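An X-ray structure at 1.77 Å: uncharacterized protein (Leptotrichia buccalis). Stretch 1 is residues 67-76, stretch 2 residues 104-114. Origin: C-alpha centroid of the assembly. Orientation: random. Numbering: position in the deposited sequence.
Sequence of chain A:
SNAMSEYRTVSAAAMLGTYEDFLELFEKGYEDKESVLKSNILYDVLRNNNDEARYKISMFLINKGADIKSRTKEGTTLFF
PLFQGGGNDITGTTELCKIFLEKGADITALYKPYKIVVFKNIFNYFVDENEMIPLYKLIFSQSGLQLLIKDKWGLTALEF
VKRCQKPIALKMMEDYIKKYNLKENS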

ATOM      1  N   ASP A  67     -17.207   9.151  10.466  1.00 36.13           N
ATOM      2  CA  ASP A  67     -17.513   9.733   9.164  1.00 33.11           C
ATOM      3  C   ASP A  67     -17.196   8.768   8.024  1.00 37.33           C
ATOM      4  O   ASP A  67     -16.066   8.298   7.895  1.00 38.10           O
ATOM      5  CB  ASP A  67     -16.739  11.037   8.965  1.00 34.31           C
ATOM      6  CG  ASP A  67     -17.148  11.773   7.698  1.00 47.56           C
ATOM      7  OD1 ASP A  67     -18.208  11.431   7.118  1.00 45.90           O
ATOM      8  OD2 ASP A  67     -16.410  12.697   7.285  1.00 52.81           O
ATOM      9  N   ILE A  68     -18.204   8.502   7.198  1.00 34.97           N
ATOM     10  CA  ILE A  68     -18.111   7.524   6.113  1.00 33.41           C
ATOM     11  C   ILE A  68     -17.914   8.210   4.765  1.00 35.86           C
ATOM     12  O   ILE A  68     -17.412   7.611   3.811  1.00 31.14           O
ATOM     13  CB  ILE A  68     -19.398   6.666   6.050  1.00 32.28           C
ATOM     14  CG1 ILE A  68     -19.508   5.771   7.282  1.00 40.50           C
ATOM     15  CG2 ILE A  68     -19.433   5.820   4.786  1.00 37.19           C
ATOM     16  CD1 ILE A  68     -18.405   4.741   7.377  1.00 44.01           C
ATOM     17  N   LYS A  69     -18.307   9.477   4.699  1.00 38.61           N
ATOM     18  CA  LYS A  69     -18.327  10.220   3.446  1.00 38.04           C
ATOM     19  C   LYS A  69     -17.134  11.163   3.310  1.00 35.54           C
ATOM     20  O   LYS A  69     -17.130  12.057   2.467  1.00 39.31           O
ATOM     21  CB  LYS A  69     -19.631  11.013   3.339  1.00 34.89           C
ATOM     22  CG  LYS A  69     -20.880  10.155   3.369  1.00 40.98           C
ATOM     23  CD  LYS A  69     -22.120  11.016   3.211  1.00 52.15           C
ATOM     24  CE  LYS A  69     -23.385  10.184   3.274  1.00 60.43           C
ATOM     25  NZ  LYS A  69     -24.607  11.023   3.117  1.00 66.82           N
ATOM     26  N   SER A  70     -16.121  10.952   4.137  1.00 38.23           N
ATOM     27  CA  SER A  70     -14.963  11.835   4.168  1.00 44.85           C
ATOM     28  C   SER A  70     -14.038  11.620   2.976  1.00 40.54           C
ATOM     29  O   SER A  70     -14.001  10.533   2.386  1.00 40.98           O
ATOM     30  CB  SER A  70     -14.184  11.631   5.464  1.00 57.35           C
ATOM     31  OG  SER A  70     -13.849  10.263   5.632  1.00 64.31           O
ATOM     32  N   ARG A  71     -13.286  12.660   2.631  1.00 31.08           N
ATOM     33  CA  ARG A  71     -12.342  12.573   1.529  1.00 38.58           C
ATOM     34  C   ARG A  71     -11.017  13.204   1.896  1.00 37.29           C
ATOM     35  O   ARG A  71     -10.960  14.133   2.698  1.00 37.68           O
ATOM     36  CB  ARG A  71     -12.913  13.242   0.286  1.00 37.85           C
ATOM     37  CG  ARG A  71     -14.186  12.590  -0.202  1.00 43.43           C
ATOM     38  CD  ARG A  71     -14.582  13.125  -1.550  1.00 40.74           C
ATOM     39  NE  ARG A  71     -15.863  12.591  -1.987  1.00 40.63           N
ATOM     40  CZ  ARG A  71     -16.196  12.428  -3.260  1.00 43.29           C
ATOM     41  NH1 ARG A  71     -15.327  12.738  -4.214  1.00 46.62           N
ATOM     42  NH2 ARG A  71     -17.385  11.938  -3.577  1.00 41.44           N
ATOM     43  N   THR A  72      -9.947  12.683   1.310  1.00 26.52           N
ATOM     44  CA  THR A  72      -8.628  13.256   1.499  1.00 30.37           C
ATOM     45  C   THR A  72      -8.582  14.601   0.784  1.00 30.38           C
ATOM     46  O   THR A  72      -9.543  14.982   0.122  1.00 30.25           O
ATOM     47  CB  THR A  72      -7.528  12.320   0.958  1.00 32.53           C
ATOM     48  OG1 THR A  72      -7.560  12.298  -0.476  1.00 28.84           O
ATOM     49  CG2 THR A  72      -7.722  10.905   1.501  1.00 34.07           C
ATOM     50  N   LYS A  73      -7.478  15.327   0.923  1.00 34.33           N
ATOM     51  CA  LYS A  73      -7.358  16.630   0.268  1.00 37.80           C
ATOM     52  C   LYS A  73      -7.340  16.481  -1.254  1.00 39.58           C
ATOM     53  O   LYS A  73      -7.627  17.434  -1.982  1.00 40.01           O
ATOM     54  CB  LYS A  73      -6.115  17.390   0.751  1.00 37.37           C
ATOM     55  CG  LYS A  73      -4.792  16.766   0.336  1.00 40.98           C
ATOM     56  CD  LYS A  73      -3.612  17.627   0.776  1.00 50.49           C
ATOM     57  CE  LYS A  73      -2.319  17.190   0.098  1.00 56.00           C
ATOM     58  NZ  LYS A  73      -1.111  17.842   0.688  1.00 59.47           N
ATOM     59  N   GLU A  74      -7.019  15.276  -1.726  1.00 39.17           N
ATOM     60  CA  GLU A  74      -7.021  14.995  -3.160  1.00 38.55           C
ATOM     61  C   GLU A  74      -8.339  14.389  -3.621  1.00 38.18           C
ATOM     62  O   GLU A  74      -8.482  14.018  -4.788  1.00 38.72           O
ATOM     63  CB  GLU A  74      -5.875  14.059  -3.546  1.00 46.44           C
ATOM     64  CG  GLU A  74      -4.515  14.503  -3.070  1.00 57.05           C
ATOM     65  CD  GLU A  74      -3.962  13.574  -2.014  1.00 68.55           C
ATOM     66  OE1 GLU A  74      -4.387  13.684  -0.841  1.00 67.85           O
ATOM     67  OE2 GLU A  74      -3.112  12.725  -2.365  1.00 76.65           O
ATOM     68  N   GLY A  75      -9.298  14.287  -2.709  1.00 25.87           N
ATOM     69  CA  GLY A  75     -10.635  13.839  -3.066  1.00 23.77           C
ATOM     70  C   GLY A  75     -10.880  12.350  -2.942  1.00 23.84           C
ATOM     71  O   GLY A  75     -11.905  11.852  -3.396  1.00 33.72           O
ATOM     72  N   THR A  76      -9.948  11.633  -2.331  1.00 22.05           N
ATOM     73  CA  THR A  76     -10.040  10.177  -2.270  1.00 23.29           C
ATOM     74  C   THR A  76     -11.011   9.695  -1.194  1.00 22.61           C
ATOM     75  O   THR A  76     -10.904  10.092  -0.032  1.00 24.06           O
ATOM     76  CB  THR A  76      -8.665   9.569  -2.003  1.00 25.60           C
ATOM     77  OG1 THR A  76      -7.704  10.149  -2.897  1.00 27.47           O
ATOM     78  CG2 THR A  76      -8.708   8.067  -2.188  1.00 23.53           C
ATOM     79  N   GLY A 104     -23.748   5.770   2.288  1.00 33.85           N
ATOM     80  CA  GLY A 104     -23.643   6.900   1.382  1.00 37.01           C
ATOM     81  C   GLY A 104     -22.275   7.265   0.826  1.00 37.38           C
ATOM     82  O   GLY A 104     -22.131   8.306   0.188  1.00 38.05           O
ATOM     83  N   ALA A 105     -21.265   6.433   1.052  1.00 30.84           N
ATOM     84  CA  ALA A 105     -19.965   6.719   0.466  1.00 27.33           C
ATOM     85  C   ALA A 105     -20.073   6.593  -1.056  1.00 28.26           C
ATOM     86  O   ALA A 105     -20.914   5.846  -1.568  1.00 27.13           O
ATOM     87  CB  ALA A 105     -18.899   5.790   1.017  1.00 30.25           C
ATOM     88  N   ASP A 106     -19.228   7.332  -1.767  1.00 29.77           N
ATOM     89  CA  ASP A 106     -19.307   7.421  -3.227  1.00 30.22           C
ATOM     90  C   ASP A 106     -18.236   6.583  -3.926  1.00 21.74           C
ATOM     91  O   ASP A 106     -17.051   6.922  -3.903  1.00 24.51           O
ATOM     92  CB  ASP A 106     -19.189   8.885  -3.655  1.00 36.57           C
ATOM     93  CG  ASP A 106     -19.159   9.057  -5.161  1.00 41.70           C
ATOM     94  OD1 ASP A 106     -19.690   8.182  -5.880  1.00 40.77           O
ATOM     95  OD2 ASP A 106     -18.611  10.080  -5.619  1.00 44.66           O
ATOM     96  N   ILE A 107     -18.659   5.494  -4.563  1.00 23.93           N
ATOM     97  CA  ILE A 107     -17.714   4.594  -5.211  1.00 27.45           C
ATOM     98  C   ILE A 107     -17.443   4.997  -6.662  1.00 23.57           C
ATOM     99  O   ILE A 107     -16.557   4.432  -7.308  1.00 24.07           O
ATOM    100  CB  ILE A 107     -18.207   3.120  -5.142  1.00 24.40           C
ATOM    101  CG1 ILE A 107     -17.046   2.146  -5.357  1.00 24.69           C
ATOM    102  CG2 ILE A 107     -19.357   2.874  -6.129  1.00 27.77           C
ATOM    103  CD1 ILE A 107     -17.430   0.699  -5.127  1.00 30.05           C
ATOM    104  N   THR A 108     -18.190   5.977  -7.174  1.00 20.85           N
ATOM    105  CA  THR A 108     -18.047   6.377  -8.586  1.00 23.83           C
ATOM    106  C   THR A 108     -16.901   7.359  -8.811  1.00 25.68           C
ATOM    107  O   THR A 108     -16.388   7.489  -9.917  1.00 29.58           O
ATOM    108  CB  THR A 108     -19.345   7.004  -9.151  1.00 25.14           C
ATOM    109  OG1 THR A 108     -19.575   8.279  -8.537  1.00 27.27           O
ATOM    110  CG2 THR A 108     -20.532   6.103  -8.895  1.00 29.21           C
ATOM    111  N   ALA A 109     -16.507   8.064  -7.759  1.00 24.69           N
ATOM    112  CA  ALA A 109     -15.406   9.016  -7.868  1.00 23.48           C
ATOM    113  C   ALA A 109     -14.090   8.318  -8.172  1.00 22.54           C
ATOM    114  O   ALA A 109     -13.797   7.257  -7.622  1.00 23.28           O
ATOM    115  CB  ALA A 109     -15.288   9.828  -6.576  1.00 29.56           C
ATOM    116  N   LEU A 110     -13.295   8.921  -9.053  1.00 26.67           N
ATOM    117  CA  LEU A 110     -11.988   8.394  -9.398  1.00 27.66           C
ATOM    118  C   LEU A 110     -10.991   8.613  -8.286  1.00 29.30           C
ATOM    119  O   LEU A 110     -11.227   9.403  -7.371  1.00 28.45           O
ATOM    120  CB  LEU A 110     -11.467   9.066 -10.667  1.00 29.74           C
ATOM    121  CG  LEU A 110     -12.346   8.809 -11.886  1.00 29.61           C
ATOM    122  CD1 LEU A 110     -11.671   9.316 -13.154  1.00 33.11           C
ATOM    123  CD2 LEU A 110     -12.650   7.332 -11.979  1.00 29.70           C
ATOM    124  N   TYR A 111      -9.883   7.885  -8.347  1.00 24.97           N
ATOM    125  CA  TYR A 111      -8.740   8.204  -7.507  1.00 24.62           C
ATOM    126  C   TYR A 111      -7.979   9.181  -8.379  1.00 30.38           C
ATOM    127  O   TYR A 111      -7.391   8.792  -9.386  1.00 31.70           O
ATOM    128  CB  TYR A 111      -7.905   6.952  -7.208  1.00 26.13           C
ATOM    129  CG  TYR A 111      -6.586   7.249  -6.516  1.00 24.59           C
ATOM    130  CD1 TYR A 111      -6.563   7.754  -5.220  1.00 25.33           C
ATOM    131  CD2 TYR A 111      -5.372   7.016  -7.150  1.00 25.52           C
ATOM    132  CE1 TYR A 111      -5.371   8.024  -4.579  1.00 23.97           C
ATOM    133  CE2 TYR A 111      -4.161   7.297  -6.511  1.00 26.94           C
ATOM    134  CZ  TYR A 111      -4.174   7.800  -5.230  1.00 26.47           C
ATOM    135  OH  TYR A 111      -2.992   8.081  -4.570  1.00 26.24           O
ATOM    136  N   LYS A 112      -8.027  10.462  -8.026  1.00 25.82           N
ATOM    137  CA  LYS A 112      -7.530  11.514  -8.921  1.00 32.91           C
ATOM    138  C   LYS A 112      -6.050  11.437  -9.340  1.00 27.43           C
ATOM    139  O   LYS A 112      -5.740  11.577 -10.518  1.00 34.26           O
ATOM    140  CB  LYS A 112      -7.874  12.906  -8.372  1.00 37.82           C
ATOM    141  CG  LYS A 112      -9.350  13.242  -8.520  1.00 43.94           C
ATOM    142  CD  LYS A 112      -9.750  14.448  -7.686  1.00 47.79           C
ATOM    143  CE  LYS A 112     -11.270  14.530  -7.553  1.00 54.92           C
ATOM    144  NZ  LYS A 112     -11.692  15.409  -6.422  1.00 56.62           N
ATOM    145  N   PRO A 113      -5.137  11.203  -8.387  1.00 29.92           N
ATOM    146  CA  PRO A 113      -3.715  11.254  -8.751  1.00 28.31           C
ATOM    147  C   PRO A 113      -3.348  10.395  -9.963  1.00 36.62           C
ATOM    148  O   PRO A 113      -2.439  10.759 -10.711  1.00 36.69           O
ATOM    149  CB  PRO A 113      -3.019  10.754  -7.480  1.00 26.96           C
ATOM    150  CG  PRO A 113      -3.925  11.206  -6.386  1.00 32.07           C
ATOM    151  CD  PRO A 113      -5.320  10.997  -6.938  1.00 31.36           C
ATOM    152  N   TYR A 114      -4.058   9.290 -10.170  1.00 30.55           N
ATOM    153  CA  TYR A 114      -3.769   8.402 -11.292  1.00 31.54           C
ATOM    154  C   TYR A 114      -4.960   8.296 -12.246  1.00 30.89           C
ATOM    155  O   TYR A 114      -4.894   7.600 -13.255  1.00 28.64           O
ATOM    156  CB  TYR A 114      -3.387   7.013 -10.777  1.00 31.93           C
ATOM    157  CG  TYR A 114      -1.992   6.916 -10.191  1.00 29.68           C
ATOM    158  CD1 TYR A 114      -1.001   7.828 -10.531  1.00 28.44           C
ATOM    159  CD2 TYR A 114      -1.669   5.904  -9.295  1.00 27.30           C
ATOM    160  CE1 TYR A 114       0.287   7.726 -10.008  1.00 28.53           C
ATOM    161  CE2 TYR A 114      -0.390   5.798  -8.762  1.00 25.57           C
ATOM    162  CZ  TYR A 114       0.580   6.703  -9.122  1.00 26.03           C
ATOM    163  OH  TYR A 114       1.842   6.582  -8.589  1.00 25.79           O
TER
HETATM  164  O   HOH W   1      -8.626  11.293  -5.409  1.00 22.15           O
HETATM  165  O   HOH W   2     -12.132  11.760  -6.239  1.00 39.39           O

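What anchors the one direct polar contact? Arg71 points toward the other stretch and runs out nearly straight (chi1 m, chi2 and chi3 t), bringing its NH2 3.0 Å from Asp106 OD2 in a salt bridge whose hydrogen bond is weak. Asp106, with chi1 t, meets the guanidinium at its edge. Its other oxygen, OD1, accepts from Thr108 N (3.0 Å) and Thr108 OG1 (2.7 Å). Ala109, small and apolar, places CB 3.7 Å from Arg71 NH1.

What packs beside it? The contact covers 514 Å², both sides summed. Buried Ile68 sets CG2 3.8 Å from Ala105 CB, while its end leads away. Lys69, extended beyond an m chi1, lays CE 3.8 Å from Gly104 CA; a CB on that glycine would clash with CE.

How does Lys112 meet the turn? Thr72, chi1 p, accepts at OG1 from Glu74 N (3.3 Å) and Thr76 N (3.1 Å), bracing the type I turn. Lys112, chi1 m and then t throughout, runs alongside Glu74 and Gly75, CD 3.2 Å from Glu74 O. Gly75 suits phi 92°, and a CB there would strike Lys112 NZ. Buried Thr76 sets OG1 3.5 Å from CD1 of buried Tyr111 (chi1 t).

Where does water help? One water joins Glu74 O, Thr76 OG1 and Lys112 N; another donates to Gly75 O and Leu110 O.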